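Local structure of hypothetical protein TM1553 (Thermotoga maritima, 1VRM) at residues E46-L49 against E50-R54; C93-A96 against E97-D100; R173-Q176 against I177-F181; A231-G234 against D235-Y239; L295-N299 against M300-L304. The protein belongs to the ApbE family and probably acts as a flavin transferase that attaches FMN from FAD covalently to target proteins, as its relatives do. All coordinates share one frame; numbering follows the deposited sequence. Where two conformers were deposited one is given.

In the fold
Each contact is a local one between adjoining segments, so the five follow in series along the chain, none enclosing or crossing another. Contact 1 lies within helix 41-58, which packs on strands 19-25, 28-35 and 186-191 of the antiparallel sheet. Contact 2 forms the end of helix 83-98, and contact 3 the last turns of helix 166-181. Contacts 1 and 3 meet directly, where Asp51 forms a salt bridge with Arg173 and Ile48 packs on Ala174. Contact 4 turns the chain out of strand 229-234, and contact 5 leads from helix 272-296 into strand 303-308; both reach the same sheet. Leu98 of contact 2 touches Met300 of contact 5, joining the end of helix 83-98 to the turn that follows helix 272-296.

Contact 1: E46-L49 against E50-R54; sequences EAIL and EDMKR
Leu49 with Lys53 and Ile48 with Met52 form i to i+4 contacts on consecutive turns of alpha-helix 41-58, which packs against the antiparallel sheet and beside helix 166-181. The helical backbone bonds run unbroken from Glu46 O to Lys53 N; Met52 N, for example, is 2.9 Å from Ile48 O. With chi1 near 180° (-175°) Leu49 turns CG away from its own N, and there the aliphatic chain of Lys53 passes across it, with Lys53 CE 3.8 Å from Leu49 CG. Leu49 also packs on Leu21, Val30 and Ile32 of the sheet. Selenomethionine Met52 runs alongside Ile48 and points the same way, its SE 4.0 Å from Ile48 CG2; beyond this Met52 packs on Val30, Val189 and Ala191 of the sheet, while Ile48 meets Ala174 of helix 166-181. On the solvent side the Glu46 chain bends at chi2 (56°) and brings its carboxylate to that of Glu50, the two planes 70° apart. Glu46 OE2 and Glu50 OE2 approach to a very short 2.4 Å, probably sharing a proton. The buried Asp51 carboxylate has partners on both oxygens: OD2 pairs with Arg173 of the neighbouring helix, and OD1 is gripped side-on by Arg54, whose NE (2.9 Å from Asp51 OD1) and NH2 (3.0 Å from Asp51 OD1) arrive from the same face of the carboxylate.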
loop_
_atom_site.group_PDB
_atom_site.type_symbol
_atom_site.label_atom_id
_atom_site.label_comp_id
_atom_site.label_asym_id
_atom_site.label_seq_id
_atom_site.Cartn_x
_atom_site.Cartn_y
_atom_site.Cartn_z
ATOM N N GLU A 46 10.638 14.051 13.369
ATOM C CA GLU A 46 9.377 14.582 13.911
ATOM C C GLU A 46 8.472 15.100 12.779
ATOM O O GLU A 46 7.274 14.809 12.780
ATOM C CB GLU A 46 9.642 15.703 14.910
ATOM C CG GLU A 46 8.385 16.468 15.418
ATOM C CD GLU A 46 7.272 15.632 16.070
ATOM O OE1 GLU A 46 7.585 14.598 16.729
ATOM O OE2 GLU A 46 6.062 16.072 15.977
ATOM N N ALA A 47 9.049 15.837 11.858
ATOM C CA ALA A 47 8.320 16.360 10.674
ATOM C C ALA A 47 7.698 15.218 9.892
ATOM O O ALA A 47 6.539 15.298 9.463
ATOM C CB ALA A 47 9.221 17.102 9.782
ATOM N N ILE A 48 8.496 14.192 9.673
ATOM C CA ILE A 48 8.040 13.020 8.919
ATOM C C ILE A 48 6.886 12.307 9.641
ATOM O O ILE A 48 5.845 12.005 9.061
ATOM C CB ILE A 48 9.196 12.043 8.679
ATOM C CG1 ILE A 48 10.155 12.588 7.647
ATOM C CG2 ILE A 48 8.628 10.687 8.249
ATOM C CD1 ILE A 48 11.431 11.833 7.521
ATOM N N LEU A 49 7.017 12.089 10.941
ATOM C CA LEU A 49 5.960 11.446 11.702
ATOM C C LEU A 49 4.685 12.259 11.665
ATOM O O LEU A 49 3.555 11.720 11.507
ATOM C CB LEU A 49 6.386 11.240 13.150
ATOM C CG LEU A 49 5.345 10.441 13.962
ATOM C CD1 LEU A 49 4.982 9.048 13.402
ATOM C CD2 LEU A 49 5.858 10.363 15.421
ATOM N N GLU A 50 4.840 13.575 11.779
ATOM C CA GLU A 50 3.628 14.439 11.713
ATOM C C GLU A 50 2.921 14.245 10.371
ATOM O O GLU A 50 1.692 14.136 10.327
ATOM C CB GLU A 50 3.989 15.896 11.894
ATOM C CG GLU A 50 4.501 16.187 13.299
ATOM C CD GLU A 50 4.952 17.660 13.450
ATOM O OE1 GLU A 50 4.792 18.468 12.506
ATOM O OE2 GLU A 50 5.490 17.954 14.532
ATOM N N ASP A 51 3.680 14.206 9.288
ATOM C CA ASP A 51 3.043 14.014 7.953
ATOM C C ASP A 51 2.379 12.635 7.839
ATOM O O ASP A 51 1.289 12.490 7.273
ATOM C CB ASP A 51 4.049 14.223 6.860
ATOM C CG ASP A 51 3.407 14.438 5.523
ATOM O OD1 ASP A 51 2.606 15.384 5.438
ATOM O OD2 ASP A 51 3.719 13.676 4.556
HETATM N N MSE A 52 3.044 11.616 8.361
HETATM C CA MSE A 52 2.480 10.252 8.309
HETATM C C MSE A 52 1.152 10.193 9.060
HETATM O O MSE A 52 0.174 9.581 8.584
HETATM C CB MSE A 52 3.461 9.209 8.845
HETATM C CG MSE A 52 4.599 9.061 7.939
HETATM SE SE MSE A 52 5.900 7.790 8.840
HETATM C CE MSE A 52 6.105 6.507 7.308
ATOM N N LYS A 53 1.114 10.830 10.226
ATOM C CA LYS A 53 -0.126 10.901 10.997
ATOM C C LYS A 53 -1.181 11.740 10.286
ATOM O O LYS A 53 -2.361 11.355 10.239
ATOM C CB LYS A 53 0.129 11.406 12.406
ATOM C CG LYS A 53 0.961 10.430 13.235
ATOM C CD LYS A 53 1.276 10.995 14.597
ATOM C CE LYS A 53 1.881 9.917 15.482
ATOM N NZ LYS A 53 1.158 8.624 15.359
ATOM N N ARG A 54 -0.776 12.847 9.700
ATOM C CA ARG A 54 -1.685 13.701 8.955
ATOM C C ARG A 54 -2.402 12.908 7.835
ATOM O O ARG A 54 -3.609 12.946 7.685
ATOM C CB ARG A 54 -0.917 14.848 8.340
ATOM C CG ARG A 54 -1.765 15.798 7.511
ATOM C CD ARG A 54 -0.928 16.836 6.814
ATOM N NE ARG A 54 -0.115 16.243 5.780
ATOM C CZ ARG A 54 -0.588 15.940 4.574
ATOM N NH1 ARG A 54 -1.859 16.234 4.263
ATOM N NH2 ARG A 54 0.202 15.375 3.684
#

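Contact 2: C93-A96 against E97-D100; sequences CAFA and ELTD
Cys93 O and Ala94 O accept alpha-helical bonds from Glu97 N and Leu98 N, and Phe95 O a further one from Thr99 N, as the backbone leaves helical angles at Thr99 and turns to positive phi (51°) at Asp100. Phe95 O is shared by two groups of one residue: Thr99 N at 3.0 Å from Phe95 O and Thr99 OG1 at 2.8 Å from Phe95 O, reaching the carbonyl from opposite faces of its plane. The hydroxyl gets there because chi1 (63°) sets it between the backbone N and the carbonyl carbon of Thr99. A Schellman motif ends helix 83-98 here, with Asp100 as its C-prime residue: Gly101 N turns back to Ala96 O, and Asp100 N is hydrogen-bonded to Glu97 O at 3.3 Å. Thr99 OG1 also bonds to Phe103 N in the following loop. A valine in place of Thr99 would lack the hydroxyl, which would probably cost Phe95 O its second donor and leave Phe103 N without this mate. Phe95 and Leu98 lie side by side, pointing the same way, with Leu98 CD2 reaching Phe95 CD1 obliquely at 4.2 Å. Beyond them, Phe95 packs on Thr274 and Ala277 of helix 272-296, and Leu98 on Met300.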
loop_
_atom_site.group_PDB
_atom_site.type_symbol
_atom_site.label_atom_id
_atom_site.label_comp_id
_atom_site.label_asym_id
_atom_site.label_seq_id
_atom_site.Cartn_x
_atom_site.Cartn_y
_atom_site.Cartn_z
ATOM N N CYS A 93 -6.840 5.648 -9.090
ATOM C CA CYS A 93 -7.637 5.198 -10.242
ATOM C C CYS A 93 -6.741 4.875 -11.458
ATOM O O CYS A 93 -7.027 3.936 -12.169
ATOM C CB CYS A 93 -8.738 6.196 -10.590
ATOM S SG CYS A 93 -9.995 6.263 -9.272
ATOM N N ALA A 94 -5.635 5.589 -11.643
ATOM C CA ALA A 94 -4.713 5.278 -12.739
ATOM C C ALA A 94 -4.024 3.928 -12.535
ATOM O O ALA A 94 -3.841 3.176 -13.508
ATOM C CB ALA A 94 -3.725 6.366 -12.883
ATOM N N PHE A 95 -3.728 3.568 -11.292
ATOM C CA PHE A 95 -3.232 2.198 -11.034
ATOM C C PHE A 95 -4.284 1.127 -11.271
ATOM O O PHE A 95 -3.963 0.022 -11.670
ATOM C CB PHE A 95 -2.633 2.055 -9.635
ATOM C CG PHE A 95 -1.232 2.610 -9.496
ATOM C CD1 PHE A 95 -0.153 1.931 -10.033
ATOM C CD2 PHE A 95 -1.004 3.792 -8.813
ATOM C CE1 PHE A 95 1.161 2.454 -9.878
ATOM C CE2 PHE A 95 0.268 4.297 -8.662
ATOM C CZ PHE A 95 1.347 3.640 -9.226
ATOM N N ALA A 96 -5.541 1.427 -10.946
ATOM C CA ALA A 96 -6.633 0.501 -11.196
ATOM C C ALA A 96 -6.758 0.248 -12.712
ATOM O O ALA A 96 -6.837 -0.894 -13.152
ATOM C CB ALA A 96 -7.911 1.002 -10.620
ATOM N N GLU A 97 -6.650 1.317 -13.504
ATOM C CA GLU A 97 -6.701 1.157 -14.951
ATOM C C GLU A 97 -5.503 0.342 -15.466
ATOM O O GLU A 97 -5.654 -0.556 -16.299
ATOM C CB GLU A 97 -6.794 2.522 -15.607
ATOM C CG GLU A 97 -6.981 2.397 -17.087
ATOM C CD GLU A 97 -7.490 3.680 -17.683
ATOM O OE1 GLU A 97 -8.690 3.981 -17.475
ATOM O OE2 GLU A 97 -6.689 4.378 -18.352
ATOM N N LEU A 98 -4.323 0.621 -14.943
ATOM C CA LEU A 98 -3.123 -0.058 -15.381
ATOM C C LEU A 98 -3.201 -1.552 -15.113
ATOM O O LEU A 98 -2.646 -2.369 -15.864
ATOM C CB LEU A 98 -1.918 0.518 -14.630
ATOM C CG LEU A 98 -0.559 -0.077 -14.905
ATOM C CD1 LEU A 98 -0.181 0.212 -16.365
ATOM C CD2 LEU A 98 0.440 0.516 -13.920
ATOM N N THR A 99 -3.849 -1.926 -14.002
ATOM C CA THR A 99 -3.917 -3.330 -13.588
ATOM C C THR A 99 -5.273 -4.026 -13.885
ATOM O O THR A 99 -5.573 -5.087 -13.316
ATOM C CB THR A 99 -3.519 -3.456 -12.086
ATOM O OG1 THR A 99 -4.477 -2.724 -11.304
ATOM C CG2 THR A 99 -2.175 -2.895 -11.849
ATOM N N ASP A 100 -6.113 -3.403 -14.724
ATOM C CA ASP A 100 -7.432 -3.884 -15.041
ATOM C C ASP A 100 -8.232 -4.199 -13.817
ATOM O O ASP A 100 -8.934 -5.212 -13.743
ATOM C CB ASP A 100 -7.337 -5.110 -15.950
ATOM C CG ASP A 100 -6.552 -4.816 -17.247
ATOM O OD1 ASP A 100 -6.715 -3.724 -17.826
ATOM O OD2 ASP A 100 -5.757 -5.680 -17.683
#

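Contact 3: R173-Q176 against I177-F181; sequences RARQ and IALSF
Leu179 sets its CD1 methyl over the face of the Arg175 guanidinium, an i to i+4 contact in the last turns of alpha-helix 166-181. The methyl stands 3.4 Å above the plane of the group, over its centre, with Leu179 CD1 3.5 Å from Arg175 CZ. Arg175 reaches this place by staying extended from CG to NE, CG lying opposite the backbone N (chi1 172°), while the leucine crosses its chain at a slant; the flat cation thus rests on an apolar branch. Two residues earlier, on another side of the helix, the pairing is looser. Arg173 brings NH2 within 4.2 Å of Ile177 CD1, at an oblique angle, its main polar partner being Asp51 of helix 41-58. Ile177 packs on that same helix, as does Ala178, which touches Ile44. Near the helix end Gln176 O receives Ser180 N at 2.9 Å, and in the conformer given Gln176 O also receives Ser180 OG at 2.9 Å, from above the carbonyl plane on the opposite face from Ser180 N. The second branch of Ile177 turns toward the C-terminal end: its CG2 meets the edge of the Phe181 ring in plane, 3.8 Å from Phe181 CE2.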
loop_
_atom_site.group_PDB
_atom_site.type_symbol
_atom_site.label_atom_id
_atom_site.label_comp_id
_atom_site.label_asym_id
_atom_site.label_seq_id
_atom_site.Cartn_x
_atom_site.Cartn_y
_atom_site.Cartn_z
ATOM N N ARG A 173 6.321 10.837 0.394
ATOM C CA ARG A 173 6.308 12.161 1.031
ATOM C C ARG A 173 7.376 12.276 2.119
ATOM O O ARG A 173 8.058 13.300 2.234
ATOM C CB ARG A 173 4.950 12.476 1.613
ATOM C CG ARG A 173 4.094 13.083 0.516
ATOM C CD ARG A 173 2.881 13.707 1.037
ATOM N NE ARG A 173 3.149 14.663 2.099
ATOM C CZ ARG A 173 3.343 15.957 1.943
ATOM N NH1 ARG A 173 3.274 16.506 0.732
ATOM N NH2 ARG A 173 3.561 16.723 3.014
ATOM N N ALA A 174 7.523 11.241 2.904
ATOM C CA ALA A 174 8.506 11.238 3.970
ATOM C C ALA A 174 9.909 11.499 3.433
ATOM O O ALA A 174 10.640 12.310 3.999
ATOM C CB ALA A 174 8.435 9.961 4.770
ATOM N N ARG A 175 10.313 10.800 2.376
ATOM C CA ARG A 175 11.601 11.069 1.758
ATOM C C ARG A 175 11.715 12.512 1.282
ATOM O O ARG A 175 12.744 13.174 1.486
ATOM C CB ARG A 175 11.786 10.148 0.566
ATOM C CG ARG A 175 13.023 10.485 -0.280
ATOM C CD ARG A 175 13.279 9.427 -1.322
ATOM N NE ARG A 175 14.310 9.853 -2.242
ATOM C CZ ARG A 175 14.074 10.717 -3.236
ATOM N NH1 ARG A 175 12.873 11.274 -3.432
ATOM N NH2 ARG A 175 15.071 11.070 -4.002
ATOM N N GLN A 176 10.664 13.047 0.659
ATOM C CA GLN A 176 10.669 14.415 0.132
ATOM C C GLN A 176 10.879 15.395 1.289
ATOM O O GLN A 176 11.627 16.365 1.161
ATOM C CB GLN A 176 9.358 14.749 -0.610
ATOM C CG GLN A 176 9.013 13.903 -1.891
ATOM C CD GLN A 176 7.473 14.019 -2.321
ATOM O OE1 GLN A 176 6.734 14.953 -1.894
ATOM N NE2 GLN A 176 7.020 13.081 -3.176
ATOM N N ILE A 177 10.221 15.135 2.409
ATOM C CA ILE A 177 10.355 15.987 3.615
ATOM C C ILE A 177 11.807 15.990 4.089
ATOM O O ILE A 177 12.413 17.048 4.298
ATOM C CB ILE A 177 9.369 15.554 4.746
ATOM C CG1 ILE A 177 7.935 15.848 4.322
ATOM C CG2 ILE A 177 9.728 16.205 6.062
ATOM C CD1 ILE A 177 6.892 15.174 5.121
ATOM N N ALA A 178 12.398 14.804 4.216
ATOM C CA ALA A 178 13.766 14.704 4.709
ATOM C C ALA A 178 14.713 15.485 3.814
ATOM O O ALA A 178 15.583 16.240 4.283
ATOM C CB ALA A 178 14.164 13.255 4.784
ATOM N N LEU A 179 14.567 15.253 2.499
ATOM C CA LEU A 179 15.476 15.900 1.513
ATOM C C LEU A 179 15.262 17.392 1.382
ATOM O O LEU A 179 16.157 18.123 0.953
ATOM C CB LEU A 179 15.407 15.199 0.173
ATOM C CG LEU A 179 15.778 13.720 0.202
ATOM C CD1 LEU A 179 15.627 13.100 -1.143
ATOM C CD2 LEU A 179 17.179 13.496 0.743
ATOM N N SER A 180 14.079 17.835 1.726
ATOM C CA SER A 180 13.762 19.285 1.775
ATOM C C SER A 180 14.508 19.969 2.938
ATOM O O SER A 180 14.952 21.112 2.838
ATOM C CB SER A 180 12.253 19.506 1.950
ATOM O OG SER A 180 11.509 19.213 0.778
ATOM N N PHE A 181 14.654 19.268 4.061
ATOM C CA PHE A 181 15.490 19.746 5.165
ATOM C C PHE A 181 16.954 19.733 4.817
ATOM O O PHE A 181 17.704 20.645 5.158
ATOM C CB PHE A 181 15.308 18.905 6.433
ATOM C CG PHE A 181 14.092 19.268 7.211
ATOM C CD1 PHE A 181 14.093 20.385 8.055
ATOM C CD2 PHE A 181 12.941 18.495 7.144
ATOM C CE1 PHE A 181 12.976 20.726 8.802
ATOM C CE2 PHE A 181 11.833 18.834 7.906
ATOM C CZ PHE A 181 11.856 19.951 8.714
#

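Contact 4: A231-G234 against D235-Y239; sequences ATSG and DYERY
Gly234 and Glu237 are the ends of a type I beta turn that carries the chain out of strand 229-234, and with Tyr236 they make most of this contact. Glu237 reaches from the last residue of the turn, its chain extended, back to the start: its OE2 accepts Gly234 N at 2.8 Å in a nearly straight bond (164°), met on the anti side of the carboxylate and 33° out of its plane. That same oxygen bonds to an unidentified ligand, probably from the crystallisation liquor, which is also held by Ser233 OG and Thr232 O, consistent with a pocket beside the turn. With an alanine in place of Glu237 the carboxylate is absent, and Gly234 N would probably be left without its acceptor and the ligand without one of its partners. Tyr236 comes from another direction. Its CG sits between its own backbone N and carbonyl carbon (chi1 53°), which lays one ring face over Gly234, with Gly234 CA 4.0 Å from Tyr236 CE2. The ring occupies the place where a side chain on Gly234 would go. Its far end crosses Thr232 at about a right angle, Tyr236 OH lying 3.4 Å from Thr232 CG2. A water links the first residue of the turn to the residue just after it, donating to Gly234 O at 2.7 Å and accepting from Arg238 N at 3.1 Å.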
loop_
_atom_site.group_PDB
_atom_site.type_symbol
_atom_site.label_atom_id
_atom_site.label_comp_id
_atom_site.label_asym_id
_atom_site.label_seq_id
_atom_site.Cartn_x
_atom_site.Cartn_y
_atom_site.Cartn_z
ATOM N N ALA A 231 8.016 -2.896 -1.193
ATOM C CA ALA A 231 6.720 -3.032 -0.503
ATOM C C ALA A 231 6.302 -4.503 -0.593
ATOM O O ALA A 231 6.478 -5.132 -1.643
ATOM C CB ALA A 231 5.668 -2.128 -1.138
ATOM N N THR A 232 5.634 -5.004 0.443
ATOM C CA THR A 232 5.158 -6.352 0.489
ATOM C C THR A 232 3.658 -6.350 0.815
ATOM O O THR A 232 3.206 -5.613 1.721
ATOM C CB THR A 232 5.987 -7.175 1.504
ATOM O OG1 THR A 232 7.343 -7.271 1.042
ATOM C CG2 THR A 232 5.404 -8.585 1.666
ATOM N N SER A 233 2.879 -7.139 0.067
ATOM C CA SER A 233 1.488 -7.431 0.442
ATOM C C SER A 233 1.466 -8.896 0.829
ATOM O O SER A 233 1.988 -9.738 0.140
ATOM C CB SER A 233 0.516 -7.214 -0.705
ATOM O OG SER A 233 0.388 -5.844 -0.984
ATOM N N GLY A 234 0.756 -9.209 1.899
ATOM C CA GLY A 234 0.731 -10.581 2.381
ATOM C C GLY A 234 -0.605 -10.904 3.016
ATOM O O GLY A 234 -1.369 -10.021 3.411
ATOM N N ASP A 235 -0.830 -12.199 3.169
ATOM C CA ASP A 235 -2.045 -12.680 3.829
ATOM C C ASP A 235 -1.935 -12.719 5.336
ATOM O O ASP A 235 -2.814 -13.239 6.008
ATOM C CB ASP A 235 -2.467 -14.021 3.259
ATOM C CG ASP A 235 -1.637 -15.173 3.760
ATOM O OD1 ASP A 235 -0.617 -14.972 4.409
ATOM O OD2 ASP A 235 -2.047 -16.322 3.507
ATOM N N TYR A 236 -0.887 -12.131 5.883
ATOM C CA TYR A 236 -0.676 -12.096 7.314
ATOM C C TYR A 236 -0.795 -10.674 7.850
ATOM O O TYR A 236 -0.623 -10.474 9.035
ATOM C CB TYR A 236 0.697 -12.690 7.623
ATOM C CG TYR A 236 1.827 -12.046 6.823
ATOM C CD1 TYR A 236 2.334 -10.786 7.173
ATOM C CD2 TYR A 236 2.339 -12.655 5.695
ATOM C CE1 TYR A 236 3.344 -10.165 6.427
ATOM C CE2 TYR A 236 3.375 -12.042 4.950
ATOM C CZ TYR A 236 3.865 -10.814 5.314
ATOM O OH TYR A 236 4.881 -10.242 4.565
ATOM N N GLU A 237 -1.031 -9.685 6.980
ATOM C CA GLU A 237 -1.044 -8.267 7.415
ATOM C C GLU A 237 -2.296 -7.951 8.232
ATOM O O GLU A 237 -2.210 -7.320 9.291
ATOM C CB GLU A 237 -1.018 -7.301 6.229
ATOM C CG GLU A 237 0.189 -7.362 5.329
ATOM C CD GLU A 237 0.008 -6.410 4.168
ATOM O OE1 GLU A 237 0.165 -5.174 4.376
ATOM O OE2 GLU A 237 -0.348 -6.889 3.076
ATOM N N ARG A 238 -3.460 -8.343 7.711
ATOM C CA ARG A 238 -4.733 -8.032 8.365
ATOM C C ARG A 238 -5.675 -9.183 8.040
ATOM O O ARG A 238 -6.159 -9.280 6.901
ATOM C CB ARG A 238 -5.249 -6.703 7.827
ATOM C CG ARG A 238 -6.521 -6.187 8.473
ATOM N N TYR A 239 -5.878 -10.068 9.022
ATOM C CA TYR A 239 -6.758 -11.211 8.840
ATOM C C TYR A 239 -7.495 -11.607 10.114
ATOM O O TYR A 239 -7.105 -11.263 11.219
ATOM C CB TYR A 239 -5.994 -12.442 8.322
ATOM C CG TYR A 239 -5.051 -13.112 9.309
ATOM C CD1 TYR A 239 -3.726 -12.703 9.415
ATOM C CD2 TYR A 239 -5.469 -14.186 10.115
ATOM C CE1 TYR A 239 -2.851 -13.345 10.304
ATOM C CE2 TYR A 239 -4.626 -14.818 10.987
ATOM C CZ TYR A 239 -3.316 -14.394 11.088
ATOM O OH TYR A 239 -2.480 -15.046 11.977
HETATM O O HOH W 1 -3.643 -9.383 4.788
#

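Contact 5: L295-N299 against M300-L304; sequences LDFPN and MGAHL
Selenomethionine Met300 sets its terminal methyl on one face of the Phe297 ring, a CH-pi contact with Met300 CE 3.4 Å from the Phe297 ring centroid and 15° off the normal. The bend at chi3 (-70°) turns CE toward the ring; SE stays farther above the same face, in a Met-aromatic contact at a distance. The chain after Met300 wraps round the phenylalanine: Ala302 CB comes within 4.0 Å of Phe297 CD2, and Leu304 CD1 meets Phe297 CB. Leu304 also places CD2 3.8 Å from Pro298 CD, the two side chains crossing at about a right angle, while the imidazole of His303 lies against the proline, ND1 3.7 Å from Pro298 CB. The backbone fixes this arrangement. Phe297 O takes Met300 N at 2.9 Å and Ala302 N at 3.0 Å, from opposite faces of its carbonyl plane, and Gly301 N bonds to Pro298 O. Gly301 has positive phi (83°), a conformation that favours glycine, and so allows the tight reversal. Farther out, Phe297 packs on Met285, Ala302 on Leu278 and Ile267, and Leu304 on Val293 and Ile267; His303 ND1 is hydrogen-bonded to Thr318. The whole is a helix-to-strand connection, a short turn that joins helix 272-296 to strand 303-308 of the antiparallel sheet it packs on.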
loop_
_atom_site.group_PDB
_atom_site.type_symbol
_atom_site.label_atom_id
_atom_site.label_comp_id
_atom_site.label_asym_id
_atom_site.label_seq_id
_atom_site.Cartn_x
_atom_site.Cartn_y
_atom_site.Cartn_z
ATOM N N LEU A 295 6.527 -12.424 -15.311
ATOM C CA LEU A 295 6.975 -11.896 -16.610
ATOM C C LEU A 295 6.614 -10.406 -16.808
ATOM O O LEU A 295 7.452 -9.616 -17.199
ATOM C CB LEU A 295 6.366 -12.711 -17.703
ATOM C CG LEU A 295 6.700 -12.305 -19.129
ATOM C CD1 LEU A 295 8.185 -12.464 -19.355
ATOM C CD2 LEU A 295 5.888 -13.127 -20.119
ATOM N N ASP A 296 5.363 -10.058 -16.567
ATOM C CA ASP A 296 4.827 -8.757 -16.961
ATOM C C ASP A 296 5.129 -7.635 -15.961
ATOM O O ASP A 296 5.322 -6.476 -16.389
ATOM C CB ASP A 296 3.331 -8.855 -17.122
ATOM C CG ASP A 296 2.915 -9.654 -18.338
ATOM O OD1 ASP A 296 3.791 -9.953 -19.201
ATOM O OD2 ASP A 296 1.692 -9.931 -18.464
ATOM N N PHE A 297 5.175 -7.948 -14.655
ATOM C CA PHE A 297 5.329 -6.891 -13.656
ATOM C C PHE A 297 6.589 -6.068 -13.775
ATOM O O PHE A 297 6.524 -4.845 -13.616
ATOM C CB PHE A 297 5.088 -7.399 -12.227
ATOM C CG PHE A 297 3.651 -7.306 -11.817
ATOM C CD1 PHE A 297 2.649 -7.790 -12.622
ATOM C CD2 PHE A 297 3.288 -6.646 -10.655
ATOM C CE1 PHE A 297 1.304 -7.686 -12.249
ATOM C CE2 PHE A 297 1.976 -6.568 -10.268
ATOM C CZ PHE A 297 0.986 -7.064 -11.065
ATOM N N PRO A 298 7.738 -6.693 -14.054
ATOM C CA PRO A 298 8.980 -5.924 -14.206
ATOM C C PRO A 298 8.886 -4.917 -15.309
ATOM O O PRO A 298 9.504 -3.852 -15.205
ATOM C CB PRO A 298 10.024 -6.979 -14.502
ATOM C CG PRO A 298 9.459 -8.246 -13.827
ATOM C CD PRO A 298 7.988 -8.151 -14.029
ATOM N N ASN A 299 8.074 -5.192 -16.316
ATOM C CA ASN A 299 7.912 -4.208 -17.397
ATOM C C ASN A 299 7.034 -3.004 -17.067
ATOM O O ASN A 299 6.888 -2.088 -17.882
ATOM C CB ASN A 299 7.452 -4.907 -18.650
ATOM C CG ASN A 299 8.425 -5.947 -19.104
ATOM O OD1 ASN A 299 9.630 -5.772 -18.991
ATOM N ND2 ASN A 299 7.921 -7.091 -19.605
HETATM N N MSE A 300 6.411 -3.037 -15.893
HETATM C CA MSE A 300 5.710 -1.910 -15.291
HETATM C C MSE A 300 6.561 -1.233 -14.214
HETATM O O MSE A 300 6.099 -0.316 -13.538
HETATM C CB MSE A 300 4.441 -2.376 -14.628
HETATM C CG MSE A 300 3.369 -2.694 -15.595
HETATM SE SE MSE A 300 1.698 -3.107 -14.543
HETATM C CE MSE A 300 2.215 -4.718 -13.823
ATOM N N GLY A 301 7.804 -1.688 -14.085
ATOM C CA GLY A 301 8.731 -1.200 -13.092
ATOM C C GLY A 301 8.568 -1.848 -11.716
ATOM O O GLY A 301 9.003 -1.291 -10.705
ATOM N N ALA A 302 7.962 -3.025 -11.669
ATOM C CA ALA A 302 7.722 -3.728 -10.405
ATOM C C ALA A 302 8.548 -5.061 -10.409
ATOM O O ALA A 302 8.115 -6.049 -10.985
ATOM C CB ALA A 302 6.212 -4.012 -10.282
ATOM N N HIS A 303 9.732 -5.040 -9.803
ATOM C CA HIS A 303 10.634 -6.139 -9.769
ATOM C C HIS A 303 10.283 -6.971 -8.584
ATOM O O HIS A 303 10.340 -6.471 -7.446
ATOM C CB HIS A 303 12.052 -5.585 -9.739
ATOM C CG HIS A 303 12.251 -4.632 -10.874
ATOM N ND1 HIS A 303 12.254 -5.050 -12.194
ATOM C CD2 HIS A 303 12.210 -3.276 -10.906
ATOM C CE1 HIS A 303 12.264 -3.985 -12.986
ATOM N NE2 HIS A 303 12.245 -2.901 -12.233
ATOM N N LEU A 304 9.944 -8.244 -8.798
ATOM C CA LEU A 304 9.187 -8.932 -7.763
ATOM C C LEU A 304 9.608 -10.311 -7.344
ATOM O O LEU A 304 10.272 -11.054 -8.079
ATOM C CB LEU A 304 7.745 -8.981 -8.121
ATOM C CG LEU A 304 7.273 -9.964 -9.152
ATOM C CD1 LEU A 304 5.754 -9.922 -9.225
ATOM C CD2 LEU A 304 7.901 -9.680 -10.517
#